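PDB 5YL7: pseudoalteromonas arctica PAMC 21717 from Pseudoalteromonas arctica, which is a cold-active subtilisin-like serine protease that binds calcium ions and probably cleaves peptide bonds in proteins through a catalytic triad. Local coordinates for residues A38-G43 with I148-G153; T102-T107 with V167-L172; T107-T112 with A125-V130. All blocks are in the same frame, centred on the assembly; numbering follows the deposited sequence.

Interaction 1 of 3, residues A38-G43 with I148-G153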
# COMPACT_ATOMS: atom_id res chain seq x y z
N ALA A 38 -2.53 6.20 -5.90
CA ALA A 38 -3.77 5.39 -5.92
C ALA A 38 -3.56 4.17 -5.06
O ALA A 38 -2.57 3.44 -5.24
CB ALA A 38 -4.14 5.08 -7.35
N VAL A 39 -4.48 3.92 -4.16
CA VAL A 39 -4.44 2.76 -3.25
C VAL A 39 -5.53 1.82 -3.69
O VAL A 39 -6.73 2.15 -3.57
CB VAL A 39 -4.58 3.18 -1.79
CG1 VAL A 39 -4.81 2.01 -0.91
CG2 VAL A 39 -3.40 3.99 -1.37
N LEU A 40 -5.16 0.68 -4.29
CA LEU A 40 -6.10 -0.30 -4.83
C LEU A 40 -6.33 -1.33 -3.78
O LEU A 40 -5.40 -2.10 -3.48
CB LEU A 40 -5.53 -0.92 -6.12
CG LEU A 40 -5.77 -0.14 -7.40
CD1 LEU A 40 -5.12 1.23 -7.36
CD2 LEU A 40 -5.20 -0.92 -8.59
N ASP A 41 -7.49 -1.34 -3.13
CA ASP A 41 -7.64 -2.05 -1.87
C ASP A 41 -9.10 -2.24 -1.59
O ASP A 41 -9.97 -2.24 -2.51
CB ASP A 41 -6.81 -1.32 -0.78
CG ASP A 41 -6.26 -2.20 0.21
OD1 ASP A 41 -7.02 -2.85 0.96
OD2 ASP A 41 -5.03 -2.26 0.39
N THR A 42 -9.44 -2.35 -0.29
CA THR A 42 -10.81 -2.61 0.14
C THR A 42 -11.69 -1.35 0.17
O THR A 42 -12.86 -1.46 0.53
CB THR A 42 -10.85 -3.32 1.52
OG1 THR A 42 -10.37 -2.36 2.52
CG2 THR A 42 -9.99 -4.54 1.57
N GLY A 43 -11.12 -0.21 -0.18
CA GLY A 43 -11.75 1.06 0.06
C GLY A 43 -11.28 1.74 1.27
O GLY A 43 -10.26 1.33 1.87
N ILE A 148 -5.72 0.35 -14.56
CA ILE A 148 -5.85 1.23 -15.77
C ILE A 148 -6.40 2.60 -15.40
O ILE A 148 -5.79 3.64 -15.71
CB ILE A 148 -6.75 0.52 -16.81
CG1 ILE A 148 -6.07 -0.73 -17.34
CG2 ILE A 148 -7.09 1.52 -17.97
CD1 ILE A 148 -7.03 -1.66 -18.01
N TRP A 149 -7.54 2.57 -14.70
CA TRP A 149 -8.20 3.86 -14.37
C TRP A 149 -7.33 4.74 -13.48
O TRP A 149 -7.28 5.95 -13.59
CB TRP A 149 -9.59 3.55 -13.74
CG TRP A 149 -10.40 4.78 -13.44
CD1 TRP A 149 -11.22 5.47 -14.33
CD2 TRP A 149 -10.46 5.50 -12.21
NE1 TRP A 149 -11.78 6.52 -13.66
CE2 TRP A 149 -11.33 6.61 -12.39
CE3 TRP A 149 -9.86 5.35 -10.97
CZ2 TRP A 149 -11.63 7.48 -11.37
CZ3 TRP A 149 -10.15 6.28 -9.99
CH2 TRP A 149 -11.02 7.34 -10.21
N ALA A 150 -6.69 4.10 -12.48
CA ALA A 150 -5.87 4.81 -11.52
C ALA A 150 -4.79 5.60 -12.21
O ALA A 150 -4.41 6.69 -11.78
CB ALA A 150 -5.20 3.88 -10.58
N SER A 151 -4.26 5.04 -13.33
CA SER A 151 -3.21 5.68 -14.10
C SER A 151 -3.70 6.78 -15.04
O SER A 151 -2.82 7.39 -15.71
CB SER A 151 -2.43 4.64 -14.86
OG SER A 151 -3.07 4.20 -16.05
N GLY A 152 -5.00 6.92 -15.18
CA GLY A 152 -5.56 7.89 -16.14
C GLY A 152 -5.91 7.23 -17.40
O GLY A 152 -6.21 7.96 -18.43
N GLY A 153 -5.93 5.94 -17.52
CA GLY A 153 -6.43 5.29 -18.69
C GLY A 153 -7.91 5.14 -18.67
O GLY A 153 -8.59 5.30 -17.67
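Ala-150 meets Ala-38 and Leu-40, and the contact is made of methyl groups alone. Ala-150 CB lies 3.6 Å from Ala-38 CB. The same methyl also takes one branch of Leu-40, with CD1 of Leu-40 at 4.2 Å from CB of Ala-150. In Leu-40, CG lies beside the backbone N and opposite the carbonyl carbon (chi1 -85°), and CD1 is the branch turned to the helix. Ala-38 and Leu-40 alternate with Val-39 along strand 36-41. Their side chains leave the strand toward helix 140-150, while that of Val-39 leaves the other face and packs on Val-104 of helix 100-109. Ile-168 of the neighbouring strand 167-170 touches both Leu-40 and Ala-150 and extends the apolar patch.

The C-terminal end of this helix forms a Schellman motif, and Gly-152, at positive phi (97°), is the first residue to leave helical angles. Gly-152 N donates to Trp-149 O at 2.9 Å, and Gly-153 N reaches Ile-148 O. Ser-151 OG also donates to Ile-148 O, at 2.8 Å, from the face of the carbonyl plane opposite to Gly-153 N. Helix 140-150 belongs to the beta-alpha-beta crossover from strand 126-131 to strand 167-170, and here it passes over the strand between them. At the far end of the strand, Asp-41 OD1 accepts from His-100 ND1, consistent with a charge-relay pair of the protease. With small methyls and no polar bond across, the contact rests on close fit and exclusion of water, and it lets the helix lie near the central sheet.

Interaction 2 of 3, residues T102-T107 with V167-L172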
# COMPACT_ATOMS: atom_id res chain seq x y z
N THR A 102 -8.04 1.29 4.68
CA THR A 102 -7.90 2.46 5.56
C THR A 102 -6.54 2.47 6.23
O THR A 102 -5.89 3.48 6.31
CB THR A 102 -8.99 2.41 6.60
OG1 THR A 102 -10.30 2.52 5.96
CG2 THR A 102 -8.87 3.57 7.62
N HIS A 103 -6.07 1.27 6.60
CA HIS A 103 -4.75 1.10 7.20
C HIS A 103 -3.67 1.45 6.21
O HIS A 103 -2.76 2.27 6.43
CB HIS A 103 -4.66 -0.29 7.80
CG HIS A 103 -3.53 -0.51 8.75
ND1 HIS A 103 -2.24 -0.68 8.33
CD2 HIS A 103 -3.53 -0.51 10.09
CE1 HIS A 103 -1.47 -0.78 9.43
NE2 HIS A 103 -2.24 -0.71 10.50
N VAL A 104 -3.75 0.85 5.02
CA VAL A 104 -2.77 1.09 3.95
C VAL A 104 -2.78 2.54 3.53
O VAL A 104 -1.69 3.14 3.39
CB VAL A 104 -3.10 0.13 2.75
CG1 VAL A 104 -2.29 0.49 1.53
CG2 VAL A 104 -2.83 -1.29 3.13
N ALA A 105 -3.94 3.13 3.31
CA ALA A 105 -3.95 4.53 2.93
C ALA A 105 -3.29 5.45 3.97
O ALA A 105 -2.68 6.44 3.59
CB ALA A 105 -5.36 5.01 2.59
N GLY A 106 -3.53 5.13 5.26
CA GLY A 106 -2.88 5.92 6.30
C GLY A 106 -1.37 5.82 6.33
O GLY A 106 -0.69 6.81 6.61
N THR A 107 -0.83 4.64 5.95
CA THR A 107 0.61 4.56 5.85
C THR A 107 1.10 5.45 4.74
O THR A 107 2.13 6.13 4.87
CB THR A 107 1.09 3.08 5.64
OG1 THR A 107 0.61 2.34 6.78
CG2 THR A 107 2.53 2.99 5.45
N VAL A 167 1.70 7.11 -8.58
CA VAL A 167 2.13 5.85 -7.90
C VAL A 167 0.85 5.02 -7.70
O VAL A 167 -0.16 5.59 -7.29
CB VAL A 167 2.76 6.15 -6.55
CG1 VAL A 167 3.18 4.87 -5.83
CG2 VAL A 167 3.88 7.14 -6.64
N ILE A 168 0.93 3.73 -7.95
CA ILE A 168 -0.12 2.76 -7.55
C ILE A 168 0.46 1.92 -6.46
O ILE A 168 1.59 1.39 -6.56
CB ILE A 168 -0.55 1.91 -8.72
CG1 ILE A 168 -1.50 2.73 -9.65
CG2 ILE A 168 -1.17 0.61 -8.33
CD1 ILE A 168 -1.67 2.11 -11.00
N ASN A 169 -0.32 1.70 -5.40
CA ASN A 169 -0.05 0.69 -4.36
C ASN A 169 -1.04 -0.43 -4.44
O ASN A 169 -2.26 -0.20 -4.40
CB ASN A 169 -0.08 1.36 -2.96
CG ASN A 169 0.34 0.41 -1.89
OD1 ASN A 169 1.53 0.31 -1.57
ND2 ASN A 169 -0.62 -0.40 -1.35
N MET A 170 -0.55 -1.66 -4.54
CA MET A 170 -1.39 -2.87 -4.50
C MET A 170 -0.88 -3.73 -3.40
O MET A 170 0.01 -4.62 -3.51
CB MET A 170 -1.36 -3.70 -5.81
CG MET A 170 -2.22 -2.97 -6.88
SD MET A 170 -2.55 -4.06 -8.32
CE MET A 170 -1.28 -3.50 -8.74
N SER A 171 -1.56 -3.65 -2.25
CA SER A 171 -1.32 -4.49 -1.04
C SER A 171 -2.27 -5.66 -1.12
O SER A 171 -3.22 -5.78 -0.32
CB SER A 171 -1.54 -3.65 0.18
OG SER A 171 -0.47 -2.78 0.40
N LEU A 172 -2.13 -6.50 -2.12
CA LEU A 172 -3.07 -7.59 -2.45
C LEU A 172 -2.40 -8.61 -3.28
O LEU A 172 -1.30 -8.34 -3.85
CB LEU A 172 -4.34 -6.99 -3.13
CG LEU A 172 -4.08 -6.30 -4.49
CD1 LEU A 172 -3.91 -7.29 -5.66
CD2 LEU A 172 -5.19 -5.34 -4.89
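Val-104 is turned so that CG1 stands opposite its own backbone N (chi1 170°) and CG2 opposite its carbonyl carbon, and the two methyls fork toward Asn-169 and Ser-171. The amide of Asn-169 reaches across to CG1 of Val-104. The two side chains cross at a slant. Ser-171 is turned the other way, with OG beside its backbone N (chi1 -75°). There OG lies 3.9 Å from Val-104 CG2 and also 3.9 Å from Val-104 CG1. The CB of Ser-171 adds an apolar touch, at 4.0 Å from CG2 of Val-104. One valine of helix 100-109 therefore makes the whole contact on its side.

No hydrogen bond joins the two segments. The polar end of Ser-171 is satisfied by Ser-281 O, at the start of helix 280-297. Asn-169 packs on Ala-284 and Ala-288 of that same helix. Ser-171 is the centre of an inverse gamma turn, where Leu-172 N makes a weak bond to Met-170 O at 3.2 Å. In subtilisins the corresponding Ser-Leu-Gly segment lines the substrate cleft, and the same role is likely here. Val-104 also touches Asp-41, probably the triad aspartate. An alanine in place of Val-104 would remove both methyls and would probably open a gap beside the amide of Asn-169 and the CB of Ser-171. The contact is thus a buried apolar wedge against polar groups. It probably keeps water from this side of the likely active centre, while Ser-171 OG keeps its bond to Ser-281.

Interaction 3 of 3, residues T107-T112 with A125-V130. With CA (calcium ion), chain C.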
# COMPACT_ATOMS: atom_id res chain seq x y z
N THR A 107 -0.83 4.64 5.95
CA THR A 107 0.61 4.56 5.85
C THR A 107 1.10 5.45 4.74
O THR A 107 2.13 6.13 4.87
CB THR A 107 1.09 3.08 5.64
OG1 THR A 107 0.61 2.34 6.78
CG2 THR A 107 2.53 2.99 5.45
N VAL A 108 0.38 5.48 3.62
CA VAL A 108 0.81 6.37 2.53
C VAL A 108 0.70 7.85 2.90
O VAL A 108 1.67 8.61 2.68
CB VAL A 108 -0.01 6.13 1.25
CG1 VAL A 108 0.41 7.14 0.16
CG2 VAL A 108 0.16 4.66 0.79
N ALA A 109 -0.40 8.26 3.49
CA ALA A 109 -0.70 9.70 3.58
C ALA A 109 -1.67 10.05 4.72
O ALA A 109 -2.43 11.01 4.58
CB ALA A 109 -1.16 10.21 2.24
N ALA A 110 -1.55 9.48 5.91
CA ALA A 110 -2.25 10.01 7.07
C ALA A 110 -1.85 11.48 7.21
O ALA A 110 -0.74 11.91 6.97
CB ALA A 110 -1.93 9.29 8.34
N VAL A 111 -2.85 12.23 7.72
CA VAL A 111 -2.66 13.67 7.98
C VAL A 111 -1.67 13.84 9.10
O VAL A 111 -1.84 13.23 10.15
CB VAL A 111 -3.99 14.31 8.27
CG1 VAL A 111 -3.71 15.83 8.59
CG2 VAL A 111 -5.03 14.20 7.16
N THR A 112 -0.63 14.59 8.87
CA THR A 112 0.53 14.67 9.71
C THR A 112 0.69 16.14 10.22
O THR A 112 0.32 17.08 9.55
CB THR A 112 1.73 14.15 8.94
OG1 THR A 112 1.44 12.77 8.61
CG2 THR A 112 3.01 14.16 9.69
N ALA A 125 1.19 14.23 0.08
CA ALA A 125 0.57 13.67 -1.11
C ALA A 125 -0.91 13.58 -0.87
O ALA A 125 -1.43 13.78 0.22
CB ALA A 125 1.18 12.31 -1.43
N LYS A 126 -1.64 13.13 -1.89
CA LYS A 126 -3.03 12.80 -1.79
C LYS A 126 -3.29 11.39 -2.30
O LYS A 126 -2.52 10.91 -3.21
CB LYS A 126 -3.90 13.74 -2.61
CG LYS A 126 -3.79 15.15 -2.20
CD LYS A 126 -4.46 15.41 -0.89
CE LYS A 126 -4.96 16.90 -0.78
NZ LYS A 126 -3.82 17.79 -0.64
N VAL A 127 -4.26 10.72 -1.72
CA VAL A 127 -4.60 9.33 -2.07
C VAL A 127 -5.91 9.29 -2.84
O VAL A 127 -6.92 9.87 -2.40
CB VAL A 127 -4.70 8.47 -0.86
CG1 VAL A 127 -5.39 7.11 -1.11
CG2 VAL A 127 -3.33 8.22 -0.27
N VAL A 128 -5.86 8.58 -3.96
CA VAL A 128 -7.10 8.21 -4.71
C VAL A 128 -7.43 6.81 -4.30
O VAL A 128 -6.68 5.85 -4.60
CB VAL A 128 -6.91 8.32 -6.22
CG1 VAL A 128 -8.04 7.74 -7.01
CG2 VAL A 128 -6.68 9.75 -6.60
N PRO A 129 -8.52 6.57 -3.63
CA PRO A 129 -8.94 5.25 -3.26
C PRO A 129 -9.61 4.54 -4.39
O PRO A 129 -10.55 5.07 -4.97
CB PRO A 129 -9.92 5.48 -2.10
CG PRO A 129 -10.53 6.82 -2.44
CD PRO A 129 -9.46 7.61 -3.12
N VAL A 130 -9.09 3.39 -4.79
CA VAL A 130 -9.67 2.57 -5.86
C VAL A 130 -10.07 1.30 -5.24
O VAL A 130 -9.24 0.46 -4.85
CB VAL A 130 -8.69 2.41 -7.03
CG1 VAL A 130 -9.37 1.67 -8.18
CG2 VAL A 130 -8.19 3.75 -7.49
CA CA C . -2.08 12.75 12.39
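Val-127 CG2 lies against both Val-108 and Ala-109, and this is the tight part of the contact. Val-108 CG1 is 3.9 Å from Val-127 CG2, and Ala-109 CB is also 3.9 Å from it. In Val-127, with CG1 opposite the backbone N (chi1 166°), CG2 lies opposite the carbonyl carbon and faces Val-108 and Ala-109. The two valine side chains cross obliquely. Ala-109 CB has a second neighbour in the backbone, Ala-125 O, at 4.1 Å. These residues are buried. Val-37 of strand 36-41 and Pro-285 of helix 280-297 close in further on Val-108.

The other side of the contact is looser. Lys-126 points away from the helix and is partly exposed. Further along from Ala-109 the chain continues as a loop, and Val-111 and Thr-112 come nearer to solvent. There the chemistry becomes polar. Thr-112 OG1 donates to Ala-110 O at 2.9 Å, from above the carbonyl plane (44° out of it), and also meets Gly-120 N. Val-111 O binds the calcium ion at 2.3 Å, one of seven atoms around the metal. Asp-5, Asp-49, Asn-114, Glu-116 and Val-118 complete the site. The site is consistent with the high-affinity calcium site of subtilisins, where a loop after this helix wraps the ion.

Two unlike forces thus act on one short segment. Methyl packing fits the C-terminal part of the helix against strand 126-131, and a few residues on, metal coordination ties the loop to the N-terminal part of the chain.

How the interactions relate
All three contacts are buried and gather on one parallel sheet. Interaction 1 sets helix 140-150 on one face; interactions 2 and 3 set helix 100-109 on the other. Interactions 2 and 3 share Thr-107, and the helix reaches strand 167-170 through one and strand 126-131 through the other. Strand 36-41 lies between those two strands and hydrogen-bonds to both, as in Ala-38 N to Val-167 O (2.8 Å) and Val-39 O to Val-130 N (2.9 Å). Interaction 1 is methyl against methyl; interaction 3 is mainly so, with one carbonyl oxygen beside Ala-109. Interaction 2, nearest the chain centre, sets a valine against polar groups by the probable triad. Only interaction 3 runs out to a calcium site.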